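Long-range contacts in beta-ketoacyl-[acyl-carrier-protein] synthase FabY (Pseudomonas aeruginosa, PDB 4CW4), which catalyses the first condensation of fatty acid synthesis, joining acetyl-CoA to malonyl-ACP to give acetoacetyl-ACP, the primer for chain elongation: residues Ser226-Gln232 against Gly259-Thr265; Met194-Ala199 against Glu365-Tyr369; Asn410-Ala415 against Glu452-Val457; Val468-Tyr474 against Leu499-Thr504. All blocks are in the same frame, centred on the assembly; numbering follows the deposited sequence.

Contact 1: Ser226-Gln232 against Gly259-Thr265; sequences SGSIMSQ and GFNSMPT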
loop_
_atom_site.group_PDB
_atom_site.type_symbol
_atom_site.label_atom_id
_atom_site.label_comp_id
_atom_site.label_asym_id
_atom_site.label_seq_id
_atom_site.Cartn_x
_atom_site.Cartn_y
_atom_site.Cartn_z
ATOM N N SER A 226 -8.895 -0.324 3.052
ATOM C CA SER A 226 -8.956 0.908 2.259
ATOM C C SER A 226 -7.544 1.329 1.840
ATOM O O SER A 226 -6.675 0.477 1.748
ATOM C CB SER A 226 -9.679 2.022 3.012
ATOM O OG SER A 226 -9.893 3.116 2.145
ATOM N N GLY A 227 -7.337 2.613 1.560
ATOM C CA GLY A 227 -6.022 3.145 1.232
ATOM C C GLY A 227 -6.029 4.008 -0.015
ATOM O O GLY A 227 -7.087 4.331 -0.561
ATOM N N SER A 228 -4.834 4.413 -0.433
ATOM C CA SER A 228 -4.618 5.174 -1.674
ATOM C C SER A 228 -3.422 4.550 -2.383
ATOM O O SER A 228 -2.625 3.849 -1.745
ATOM C CB SER A 228 -4.305 6.641 -1.366
ATOM O OG SER A 228 -3.109 6.754 -0.590
ATOM N N ILE A 229 -3.285 4.767 -3.689
ATOM C CA ILE A 229 -2.055 4.335 -4.355
ATOM C C ILE A 229 -0.937 5.362 -4.348
ATOM O O ILE A 229 0.220 4.981 -4.445
ATOM C CB ILE A 229 -2.236 3.809 -5.805
ATOM C CG1 ILE A 229 -2.651 4.905 -6.795
ATOM C CG2 ILE A 229 -3.199 2.630 -5.815
ATOM C CD1 ILE A 229 -2.671 4.389 -8.257
ATOM N N MET A 230 -1.259 6.654 -4.259
ATOM C CA MET A 230 -0.208 7.682 -4.313
ATOM C C MET A 230 0.473 7.974 -2.981
ATOM O O MET A 230 1.558 8.556 -2.977
ATOM C CB MET A 230 -0.747 9.010 -4.852
ATOM C CG MET A 230 -1.414 8.956 -6.221
ATOM S SD MET A 230 -0.356 8.367 -7.557
ATOM C CE MET A 230 0.953 9.550 -7.440
ATOM N N SER A 231 -0.144 7.539 -1.878
ATOM C CA SER A 231 0.014 8.151 -0.548
ATOM C C SER A 231 -0.700 9.506 -0.609
ATOM O O SER A 231 -1.112 9.945 -1.687
ATOM C CB SER A 231 1.486 8.328 -0.132
ATOM O OG SER A 231 2.212 7.107 -0.247
ATOM N N GLN A 232 -0.872 10.168 0.530
ATOM C CA GLN A 232 -1.465 11.501 0.543
ATOM C C GLN A 232 -0.343 12.489 0.248
ATOM O O GLN A 232 0.542 12.694 1.083
ATOM C CB GLN A 232 -2.155 11.808 1.877
ATOM C CG GLN A 232 -3.469 11.022 2.112
ATOM C CD GLN A 232 -3.223 9.547 2.362
ATOM O OE1 GLN A 232 -3.648 8.692 1.584
ATOM N NE2 GLN A 232 -2.566 9.243 3.461
ATOM N N GLY A 259 0.660 10.984 5.857
ATOM C CA GLY A 259 0.873 10.699 4.455
ATOM C C GLY A 259 0.787 9.236 4.073
ATOM O O GLY A 259 0.530 8.935 2.908
ATOM N N PHE A 260 0.988 8.329 5.029
ATOM C CA PHE A 260 1.035 6.901 4.711
ATOM C C PHE A 260 -0.213 6.441 3.968
ATOM O O PHE A 260 -1.342 6.832 4.302
ATOM C CB PHE A 260 1.154 6.049 5.966
ATOM C CG PHE A 260 2.499 6.104 6.602
ATOM C CD1 PHE A 260 3.618 5.641 5.929
ATOM C CD2 PHE A 260 2.669 6.648 7.847
ATOM C CE1 PHE A 260 4.855 5.699 6.495
ATOM C CE2 PHE A 260 3.921 6.702 8.408
ATOM C CZ PHE A 260 5.007 6.220 7.730
ATOM N N ASN A 261 -0.008 5.563 2.992
ATOM C CA ASN A 261 -1.119 5.102 2.148
ATOM C C ASN A 261 -2.166 4.289 2.890
ATOM O O ASN A 261 -3.254 4.075 2.363
ATOM C CB ASN A 261 -0.610 4.385 0.887
ATOM C CG ASN A 261 -0.454 2.900 1.073
ATOM O OD1 ASN A 261 0.078 2.420 2.073
ATOM N ND2 ASN A 261 -0.918 2.157 0.079
ATOM N N SER A 262 -1.844 3.852 4.108
ATOM C CA SER A 262 -2.816 3.141 4.946
ATOM C C SER A 262 -3.749 4.045 5.730
ATOM O O SER A 262 -4.714 3.573 6.327
ATOM C CB SER A 262 -2.092 2.223 5.930
ATOM O OG SER A 262 -1.261 2.989 6.806
ATOM N N MET A 263 -3.466 5.341 5.750
ATOM C CA MET A 263 -4.207 6.229 6.629
ATOM C C MET A 263 -5.702 6.366 6.332
ATOM O O MET A 263 -6.471 6.573 7.268
ATOM C CB MET A 263 -3.509 7.583 6.743
ATOM C CG MET A 263 -2.261 7.462 7.588
ATOM S SD MET A 263 -2.682 7.455 9.364
ATOM C CE MET A 263 -1.316 6.526 10.058
ATOM N N PRO A 264 -6.136 6.226 5.059
ATOM C CA PRO A 264 -7.589 6.200 4.837
ATOM C C PRO A 264 -8.271 5.057 5.600
ATOM O O PRO A 264 -9.391 5.211 6.050
ATOM C CB PRO A 264 -7.706 6.006 3.321
ATOM C CG PRO A 264 -6.494 6.719 2.791
ATOM C CD PRO A 264 -5.405 6.340 3.787
ATOM N N THR A 265 -7.575 3.937 5.745
ATOM C CA THR A 265 -8.024 2.781 6.514
ATOM C C THR A 265 -7.874 3.034 8.019
ATOM O O THR A 265 -8.805 2.829 8.802
ATOM C CB THR A 265 -7.139 1.563 6.148
ATOM O OG1 THR A 265 -7.091 1.457 4.721
ATOM C CG2 THR A 265 -7.677 0.288 6.787
HETATM O O HOH W 1 2.623 5.408 1.845
#
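An irregular loop can be held by side chains bonded to backbone, as 226-232 is by the turn and helix start at 259-265. Asn261, with chi1 at 91° between the usual wells, sends ND2 to Ser228 O (3.0 Å), while Ser228 N returns to Asn261 O (3.2 Å). Asn261 OD1 bonds to Thr283 of the second subunit. Gln232 folds back through an m, p bend: NE2 reaches Phe260 O at 2.8 Å, and OE1 accepts from Ser228 OG, in rotamer p, at 3.0 Å. Gln232 N also bonds to Gly259 O (3.0 Å). A water joins Ser231 OG (rotamer m, 2.7 Å) to Asn261 N (2.9 Å). At Gly227 a CB would jam against the preceding carbonyl O and lie only 3.0 Å from Asn261 O, which calls for glycine. The Ser228 side chain is about 11 Å from that of Cys286, the inferred active-site residue. The loop leaves sheet strand 222-225 and meets a type I turn, Phe260 to Met263, entering helix 263-273 at the ketosynthase dimer interface, where Met230 and Phe260 pack on Phe260 and Met230 of the second subunit. Pro264 touches Leu192 of helix 190-204, and Asn261 and Thr265 pack against strand 278-283.

Contact 2: Met194-Ala199 against Glu365-Tyr369; sequences MSVVAA and ESSQY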
loop_
_atom_site.group_PDB
_atom_site.type_symbol
_atom_site.label_atom_id
_atom_site.label_comp_id
_atom_site.label_asym_id
_atom_site.label_seq_id
_atom_site.Cartn_x
_atom_site.Cartn_y
_atom_site.Cartn_z
ATOM N N MET A 194 -11.751 13.060 2.838
ATOM C CA MET A 194 -12.690 12.375 1.962
ATOM C C MET A 194 -13.021 10.996 2.494
ATOM O O MET A 194 -14.161 10.567 2.419
ATOM C CB MET A 194 -12.138 12.304 0.534
ATOM C CG MET A 194 -12.190 13.660 -0.162
ATOM S SD MET A 194 -11.462 13.733 -1.807
ATOM C CE MET A 194 -12.375 12.453 -2.668
ATOM N N SER A 195 -12.043 10.324 3.088
ATOM C CA SER A 195 -12.281 8.989 3.633
ATOM C C SER A 195 -13.242 9.061 4.806
ATOM O O SER A 195 -14.166 8.264 4.911
ATOM C CB SER A 195 -10.968 8.316 4.071
ATOM O OG SER A 195 -11.217 6.979 4.476
ATOM N N VAL A 196 -13.009 10.008 5.711
ATOM C CA VAL A 196 -13.864 10.160 6.886
ATOM C C VAL A 196 -15.306 10.471 6.461
ATOM O O VAL A 196 -16.264 9.871 6.952
ATOM C CB VAL A 196 -13.291 11.255 7.829
ATOM C CG1 VAL A 196 -14.299 11.700 8.890
ATOM C CG2 VAL A 196 -11.991 10.770 8.470
ATOM N N VAL A 197 -15.457 11.395 5.527
ATOM C CA VAL A 197 -16.795 11.807 5.090
ATOM C C VAL A 197 -17.515 10.709 4.294
ATOM O O VAL A 197 -18.719 10.459 4.491
ATOM C CB VAL A 197 -16.715 13.145 4.321
ATOM C CG1 VAL A 197 -18.019 13.511 3.715
ATOM C CG2 VAL A 197 -16.217 14.239 5.265
ATOM N N ALA A 198 -16.779 10.018 3.432
ATOM C CA ALA A 198 -17.333 8.894 2.686
ATOM C C ALA A 198 -17.710 7.730 3.590
ATOM O O ALA A 198 -18.721 7.072 3.366
ATOM C CB ALA A 198 -16.354 8.437 1.617
ATOM N N ALA A 199 -16.875 7.433 4.578
ATOM C CA ALA A 199 -17.154 6.298 5.441
ATOM C C ALA A 199 -18.452 6.514 6.200
ATOM O O ALA A 199 -19.239 5.583 6.366
ATOM C CB ALA A 199 -16.000 6.028 6.393
ATOM N N GLU A 365 -10.597 12.606 -8.326
ATOM C CA GLU A 365 -10.643 12.291 -6.899
ATOM C C GLU A 365 -11.953 11.594 -6.547
ATOM O O GLU A 365 -13.021 11.934 -7.052
ATOM C CB GLU A 365 -10.516 13.571 -6.072
ATOM C CG GLU A 365 -11.619 14.596 -6.294
ATOM C CD GLU A 365 -11.409 15.917 -5.565
ATOM O OE1 GLU A 365 -10.353 16.122 -4.910
ATOM O OE2 GLU A 365 -12.305 16.771 -5.666
ATOM N N SER A 366 -11.868 10.622 -5.647
ATOM C CA SER A 366 -13.043 9.881 -5.203
ATOM C C SER A 366 -12.740 9.153 -3.930
ATOM O O SER A 366 -11.628 8.650 -3.747
ATOM C CB SER A 366 -13.444 8.840 -6.237
ATOM O OG SER A 366 -14.649 8.179 -5.850
ATOM N N SER A 367 -13.725 9.083 -3.048
ATOM C CA SER A 367 -13.667 8.149 -1.928
ATOM C C SER A 367 -14.992 7.432 -1.882
ATOM O O SER A 367 -16.046 8.058 -1.901
ATOM C CB SER A 367 -13.387 8.826 -0.587
ATOM O OG SER A 367 -13.285 7.841 0.435
ATOM N N GLN A 368 -14.930 6.107 -1.798
ATOM C CA GLN A 368 -16.099 5.236 -1.893
ATOM C C GLN A 368 -15.919 4.075 -0.938
ATOM O O GLN A 368 -14.819 3.551 -0.833
ATOM C CB GLN A 368 -16.212 4.662 -3.305
ATOM C CG GLN A 368 -16.346 5.659 -4.434
ATOM C CD GLN A 368 -17.749 6.164 -4.608
ATOM O OE1 GLN A 368 -18.474 6.374 -3.635
ATOM N NE2 GLN A 368 -18.146 6.375 -5.853
ATOM N N TYR A 369 -17.011 3.657 -0.306
ATOM C CA TYR A 369 -17.031 2.481 0.560
ATOM C C TYR A 369 -18.268 1.629 0.316
ATOM O O TYR A 369 -19.354 2.148 0.067
ATOM C CB TYR A 369 -16.956 2.881 2.052
ATOM C CG TYR A 369 -15.614 3.433 2.354
ATOM C CD1 TYR A 369 -14.538 2.583 2.535
ATOM C CD2 TYR A 369 -15.392 4.806 2.373
ATOM C CE1 TYR A 369 -13.277 3.080 2.741
ATOM C CE2 TYR A 369 -14.144 5.309 2.573
ATOM C CZ TYR A 369 -13.089 4.452 2.753
ATOM O OH TYR A 369 -11.805 4.928 2.944
#
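Helix 194-199 runs over strand 366-369 at 37° between their N-to-C directions, with a closest axis approach of 7.4 Å. In register, Ser195 lies nearest Ser367 (5.8 Å between CA atoms) and Ala199 nearest Tyr369 (6.2 Å between CA atoms). The close approach is allowed by small residues, Ser195 and Ala198 on the helix and Ser367 on the strand. Strand alternation does the rest, pointing the CA-to-CB bonds of Ser367 and Tyr369 toward the helix and those of Ser366 and Gln368 away. Ala198 CB sits 3.3 Å from Ser367 OG and 3.8 Å from Tyr369 CD2, at the edge of the ring. Ser367 OG has its polar partner in Asn312 O of the adjoining strand. At the N-terminal end Met194, extended at chi2 and turned at chi3, brings CE to 3.5 Å from Ser366 N and 4.0 Å from Glu365 CB. The one hydrogen bond across the pair joins Ser195 OG and Tyr369 OH at 2.6 Å; these hydroxyls also bond to Pro264 O and Ser226 OG, respectively. On the opposite strand face, Ser366 OG bonds to Asp485. A helix laid on a mixed central sheet, here on strand 366-374, which lies between strands 10-19 and 307-314, is characteristic of the layered thiolase fold, to whose superfamily this ketosynthase belongs.

Contact 3: Asn410-Ala415 against Glu452-Val457; sequences NYLTVA and EILDRV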
loop_
_atom_site.group_PDB
_atom_site.type_symbol
_atom_site.label_atom_id
_atom_site.label_comp_id
_atom_site.label_asym_id
_atom_site.label_seq_id
_atom_site.Cartn_x
_atom_site.Cartn_y
_atom_site.Cartn_z
ATOM N N ASN A 410 -5.103 -9.589 -17.811
ATOM C CA ASN A 410 -6.528 -9.283 -17.808
ATOM C C ASN A 410 -7.342 -10.311 -18.620
ATOM O O ASN A 410 -8.528 -10.476 -18.372
ATOM C CB ASN A 410 -6.742 -7.845 -18.293
ATOM C CG ASN A 410 -8.115 -7.277 -17.977
ATOM O OD1 ASN A 410 -8.619 -6.489 -18.762
ATOM N ND2 ASN A 410 -8.674 -7.587 -16.833
ATOM N N TYR A 411 -6.704 -11.054 -19.528
ATOM C CA TYR A 411 -7.395 -12.171 -20.181
ATOM C C TYR A 411 -7.849 -13.178 -19.136
ATOM O O TYR A 411 -8.959 -13.686 -19.168
ATOM C CB TYR A 411 -6.503 -12.866 -21.215
ATOM C CG TYR A 411 -6.383 -12.135 -22.533
ATOM C CD1 TYR A 411 -5.400 -11.167 -22.720
ATOM C CD2 TYR A 411 -7.243 -12.414 -23.594
ATOM C CE1 TYR A 411 -5.281 -10.491 -23.918
ATOM C CE2 TYR A 411 -7.128 -11.739 -24.802
ATOM C CZ TYR A 411 -6.143 -10.771 -24.949
ATOM O OH TYR A 411 -5.988 -10.079 -26.128
ATOM N N LEU A 412 -6.935 -13.479 -18.225
ATOM C CA LEU A 412 -7.155 -14.472 -17.188
ATOM C C LEU A 412 -8.212 -14.012 -16.181
ATOM O O LEU A 412 -9.086 -14.795 -15.808
ATOM C CB LEU A 412 -5.849 -14.790 -16.471
ATOM C CG LEU A 412 -4.879 -15.727 -17.204
ATOM C CD1 LEU A 412 -4.478 -15.230 -18.575
ATOM C CD2 LEU A 412 -3.647 -15.950 -16.353
ATOM N N THR A 413 -8.146 -12.751 -15.748
ATOM C CA THR A 413 -9.107 -12.282 -14.754
ATOM C C THR A 413 -10.526 -12.264 -15.321
ATOM O O THR A 413 -11.464 -12.683 -14.651
ATOM C CB THR A 413 -8.744 -10.903 -14.140
ATOM O OG1 THR A 413 -8.892 -9.844 -15.095
ATOM C CG2 THR A 413 -7.309 -10.884 -13.627
ATOM N N VAL A 414 -10.693 -11.775 -16.542
ATOM C CA VAL A 414 -12.027 -11.713 -17.132
ATOM C C VAL A 414 -12.584 -13.118 -17.388
ATOM O O VAL A 414 -13.727 -13.405 -17.060
ATOM C CB VAL A 414 -12.051 -10.860 -18.422
ATOM C CG1 VAL A 414 -13.447 -10.857 -19.038
ATOM C CG2 VAL A 414 -11.590 -9.415 -18.110
ATOM N N ALA A 415 -11.763 -13.993 -17.956
ATOM C CA ALA A 415 -12.194 -15.359 -18.232
ATOM C C ALA A 415 -12.611 -16.053 -16.946
ATOM O O ALA A 415 -13.679 -16.680 -16.892
ATOM C CB ALA A 415 -11.100 -16.147 -18.930
ATOM N N GLU A 452 -10.579 -6.169 -27.149
ATOM C CA GLU A 452 -10.163 -7.474 -27.647
ATOM C C GLU A 452 -10.325 -8.549 -26.570
ATOM O O GLU A 452 -10.796 -9.640 -26.861
ATOM C CB GLU A 452 -8.726 -7.441 -28.154
ATOM C CG GLU A 452 -8.275 -8.781 -28.655
ATOM C CD GLU A 452 -7.044 -8.695 -29.523
ATOM O OE1 GLU A 452 -6.355 -7.660 -29.489
ATOM O OE2 GLU A 452 -6.777 -9.677 -30.245
ATOM N N ILE A 453 -9.940 -8.253 -25.331
ATOM C CA ILE A 453 -10.165 -9.206 -24.243
ATOM C C ILE A 453 -11.652 -9.510 -24.060
ATOM O O ILE A 453 -12.054 -10.667 -23.990
ATOM C CB ILE A 453 -9.612 -8.655 -22.932
ATOM C CG1 ILE A 453 -8.089 -8.606 -22.996
ATOM C CG2 ILE A 453 -10.059 -9.499 -21.742
ATOM C CD1 ILE A 453 -7.452 -7.733 -21.934
ATOM N N LEU A 454 -12.481 -8.477 -23.960
ATOM C CA LEU A 454 -13.907 -8.724 -23.739
ATOM C C LEU A 454 -14.548 -9.484 -24.899
ATOM O O LEU A 454 -15.342 -10.391 -24.698
ATOM C CB LEU A 454 -14.658 -7.415 -23.491
ATOM C CG LEU A 454 -14.186 -6.590 -22.300
ATOM C CD1 LEU A 454 -14.925 -5.268 -22.245
ATOM C CD2 LEU A 454 -14.353 -7.358 -21.002
ATOM N N ASP A 455 -14.187 -9.104 -26.114
ATOM C CA ASP A 455 -14.712 -9.771 -27.296
ATOM C C ASP A 455 -14.327 -11.246 -27.315
ATOM O O ASP A 455 -15.148 -12.113 -27.636
ATOM C CB ASP A 455 -14.180 -9.072 -28.540
ATOM C CG ASP A 455 -14.959 -9.417 -29.783
ATOM O OD1 ASP A 455 -16.214 -9.332 -29.773
ATOM O OD2 ASP A 455 -14.297 -9.752 -30.780
ATOM N N ARG A 456 -13.091 -11.554 -26.959
ATOM C CA ARG A 456 -12.634 -12.935 -27.018
ATOM C C ARG A 456 -13.192 -13.806 -25.878
ATOM O O ARG A 456 -13.466 -14.996 -26.072
ATOM C CB ARG A 456 -11.114 -12.978 -27.057
ATOM C CG ARG A 456 -10.540 -12.377 -28.332
ATOM C CD ARG A 456 -9.041 -12.573 -28.392
ATOM N NE ARG A 456 -8.716 -13.994 -28.397
ATOM C CZ ARG A 456 -7.528 -14.502 -28.098
ATOM N NH1 ARG A 456 -6.527 -13.710 -27.755
ATOM N NH2 ARG A 456 -7.356 -15.816 -28.124
ATOM N N VAL A 457 -13.398 -13.222 -24.704
ATOM C CA VAL A 457 -14.070 -13.939 -23.630
ATOM C C VAL A 457 -15.545 -14.142 -23.990
ATOM O O VAL A 457 -16.095 -15.224 -23.785
ATOM C CB VAL A 457 -13.914 -13.224 -22.279
ATOM C CG1 VAL A 457 -14.782 -13.860 -21.228
ATOM C CG2 VAL A 457 -12.460 -13.254 -21.852
#
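Two helices that meet without a hydrogen bond between them must rely on the fit of their side chains, and the pair 410-415 and 452-457 does so. Glu452 opens the second segment by placing CG 3.6 Å from Tyr411 OH. Ile453 follows as a central residue: its CG1 stands over the face of the Tyr411 ring, 3.5 Å from the centroid and 11° off the normal, a CH-pi contact, while its CG2 meets Val414 CG2 at 3.9 Å and its CD1 lies 3.6 Å from Asn410 OD1. Leu454 points its CA-to-CB bond away, yet its CD2 comes back to 4.1 Å from Val414 CG1. The segments cross at -43°, their axes 9.7 Å apart. Helix 444-461 links the parallel strands 434-437 and 466-469 in a beta-alpha-beta crossover, and helix 409-425 packs beside it. Asn410 ND2 bonds to Asn536 on strand 532-539, and its side chain lies about 6 Å from that of His439, a predicted catalytic residue. Two residues after Leu454, Arg456 NH1 approaches Tyr411 CE2 at 3.6 Å, while NH2 bonds to Ile610 O of the second subunit. Val457 CG2 finally touches Val414 CG1 (3.8 Å) and Ala415 CB (4.3 Å).

Contact 4: Val468-Tyr474 against Leu499-Thr504; sequences VTAVKAY and LPGIKT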
loop_
_atom_site.group_PDB
_atom_site.type_symbol
_atom_site.label_atom_id
_atom_site.label_comp_id
_atom_site.label_asym_id
_atom_site.label_seq_id
_atom_site.Cartn_x
_atom_site.Cartn_y
_atom_site.Cartn_z
ATOM N N VAL A 468 -21.725 -3.037 -22.493
ATOM C CA VAL A 468 -20.546 -2.423 -21.895
ATOM C C VAL A 468 -20.834 -0.972 -21.507
ATOM O O VAL A 468 -21.408 -0.206 -22.283
ATOM C CB VAL A 468 -19.344 -2.459 -22.885
ATOM C CG1 VAL A 468 -18.134 -1.711 -22.334
ATOM C CG2 VAL A 468 -18.971 -3.883 -23.245
ATOM N N THR A 469 -20.414 -0.594 -20.305
ATOM C CA THR A 469 -20.510 0.776 -19.832
ATOM C C THR A 469 -19.145 1.187 -19.262
ATOM O O THR A 469 -18.318 0.331 -18.964
ATOM C CB THR A 469 -21.656 0.918 -18.810
ATOM O OG1 THR A 469 -21.867 2.303 -18.475
ATOM C CG2 THR A 469 -21.403 0.104 -17.548
ATOM N N ALA A 470 -18.902 2.496 -19.165
ATOM C CA ALA A 470 -17.586 3.019 -18.782
ATOM C C ALA A 470 -17.713 4.257 -17.891
ATOM O O ALA A 470 -17.907 5.366 -18.360
ATOM C CB ALA A 470 -16.766 3.325 -20.025
ATOM N N VAL A 471 -17.632 4.033 -16.585
ATOM C CA VAL A 471 -17.927 5.082 -15.622
ATOM C C VAL A 471 -16.930 6.247 -15.726
ATOM O O VAL A 471 -17.267 7.378 -15.381
ATOM C CB VAL A 471 -17.954 4.524 -14.181
ATOM C CG1 VAL A 471 -16.526 4.279 -13.671
ATOM C CG2 VAL A 471 -18.739 5.445 -13.251
ATOM N N LYS A 472 -15.716 5.981 -16.216
ATOM C CA LYS A 472 -14.692 7.035 -16.291
ATOM C C LYS A 472 -15.061 8.129 -17.287
ATOM O O LYS A 472 -14.509 9.230 -17.243
ATOM C CB LYS A 472 -13.313 6.458 -16.629
ATOM C CG LYS A 472 -12.734 5.547 -15.535
ATOM C CD LYS A 472 -11.395 4.941 -15.944
ATOM C CE LYS A 472 -10.836 3.985 -14.888
ATOM N NZ LYS A 472 -11.749 2.839 -14.624
ATOM N N ALA A 473 -16.003 7.853 -18.184
ATOM C CA ALA A 473 -16.495 8.905 -19.071
ATOM C C ALA A 473 -17.096 10.055 -18.263
ATOM O O ALA A 473 -16.999 11.235 -18.648
ATOM C CB ALA A 473 -17.543 8.339 -20.016
ATOM N N TYR A 474 -17.762 9.687 -17.174
ATOM C CA TYR A 474 -18.428 10.650 -16.293
ATOM C C TYR A 474 -17.519 11.258 -15.232
ATOM O O TYR A 474 -17.559 12.472 -15.011
ATOM C CB TYR A 474 -19.619 9.995 -15.587
ATOM C CG TYR A 474 -20.703 9.512 -16.514
ATOM C CD1 TYR A 474 -21.638 10.405 -17.026
ATOM C CD2 TYR A 474 -20.798 8.175 -16.897
ATOM C CE1 TYR A 474 -22.653 9.991 -17.866
ATOM C CE2 TYR A 474 -21.810 7.754 -17.758
ATOM C CZ TYR A 474 -22.737 8.671 -18.234
ATOM O OH TYR A 474 -23.748 8.282 -19.077
ATOM N N LEU A 499 -28.602 1.224 -18.071
ATOM C CA LEU A 499 -27.174 1.097 -18.353
ATOM C C LEU A 499 -26.636 2.420 -18.885
ATOM O O LEU A 499 -27.043 2.859 -19.964
ATOM C CB LEU A 499 -26.929 0.020 -19.395
ATOM C CG LEU A 499 -25.467 -0.281 -19.708
ATOM C CD1 LEU A 499 -24.834 -1.027 -18.551
ATOM C CD2 LEU A 499 -25.379 -1.076 -20.985
ATOM N N PRO A 500 -25.726 3.076 -18.134
ATOM C CA PRO A 500 -25.320 4.414 -18.587
ATOM C C PRO A 500 -24.554 4.361 -19.904
ATOM O O PRO A 500 -23.711 3.491 -20.094
ATOM C CB PRO A 500 -24.426 4.924 -17.455
ATOM C CG PRO A 500 -24.777 4.086 -16.289
ATOM C CD PRO A 500 -25.125 2.746 -16.842
ATOM N N GLY A 501 -24.882 5.263 -20.819
ATOM C CA GLY A 501 -24.149 5.361 -22.066
ATOM C C GLY A 501 -22.780 5.996 -21.873
ATOM O O GLY A 501 -22.488 6.576 -20.836
ATOM N N ILE A 502 -21.946 5.895 -22.897
ATOM C CA ILE A 502 -20.673 6.627 -22.944
ATOM C C ILE A 502 -20.983 7.911 -23.715
ATOM O O ILE A 502 -20.811 7.991 -24.936
ATOM C CB ILE A 502 -19.550 5.814 -23.611
ATOM C CG1 ILE A 502 -19.469 4.409 -22.988
ATOM C CG2 ILE A 502 -18.232 6.575 -23.475
ATOM C CD1 ILE A 502 -18.391 3.524 -23.576
ATOM N N LYS A 503 -21.487 8.914 -23.007
ATOM C CA LYS A 503 -22.108 10.059 -23.688
ATOM C C LYS A 503 -21.106 11.027 -24.278
ATOM O O LYS A 503 -21.468 11.878 -25.086
ATOM C CB LYS A 503 -23.062 10.787 -22.740
ATOM C CG LYS A 503 -24.212 9.924 -22.335
ATOM C CD LYS A 503 -25.177 10.635 -21.409
ATOM C CE LYS A 503 -26.216 9.660 -20.982
ATOM N NZ LYS A 503 -26.507 9.791 -19.553
ATOM N N THR A 504 -19.846 10.898 -23.876
ATOM C CA THR A 504 -18.804 11.787 -24.346
ATOM C C THR A 504 -18.279 11.449 -25.740
ATOM O O THR A 504 -17.571 12.259 -26.338
ATOM C CB THR A 504 -17.626 11.749 -23.395
ATOM O OG1 THR A 504 -17.221 10.382 -23.238
ATOM C CG2 THR A 504 -17.994 12.327 -22.039
HETATM O O HOH W 2 -20.378 5.117 -19.441
#
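Hydroxyl groups aimed at backbone carbonyls can hold an irregular segment in place. Thr469 OG1 donates to Pro500 O at 2.7 Å, and Tyr474 OH gives a weak hydrogen bond to Gly501 O at 2.8 Å while accepting from Lys503 NZ at 3.2 Å. That ammonium also forms salt bridges with Glu36 and Asp523. A water extends the polar set: it accepts from Ala470 N (3.0 Å) and donates to Gly501 O (2.9 Å), with a weak bond to Ala470 O (2.7 Å). Outside these bonds lies apolar contact. Leu499 CD1 reaches Thr469 CB at 3.7 Å, and Tyr474 CE2 meets Pro500 CB at 3.9 Å. Ile502 spreads over two alanines, CD1 against Ala470 CB and CG2 against Ala473 CB, both at 3.9 Å. A further van der Waals contact sets Thr504 CG2 3.7 Å from Ala473 O. Thus the exit of strand 466-469 and the start of helix 472-475 are covered by the loop that follows helix 482-496. The chemistry implies that, between these two segments, side-chain hydroxyls and a water, not backbone pairing, make the polar links, beside the short helix 472-475 just before His477, a predicted active-site residue.

Read from the N terminus, contact 2 opens first, at 194-199, and closes only at 365-369, after contact 1, tying helix 190-204 to strand 366-374 across 165 intervening residues. Nested inside that loop, contact 1 ties the segment after strand 222-225 to the start of helix 263-273; the two touch through shared hydroxyl bonds. Contacts 3 and 4 follow in series, each closing a short loop: contact 3 joins helices 409-425 and 444-461, and contact 4 joins strand 466-469 and helix 472-475 to the loop after helix 482-496. Helix 444-461 leads directly to strand 466-469. Contacts 2 and 4 reach the same sheet, whereas contacts 1 and 3, with centres about 30 Å apart, both touch the second subunit.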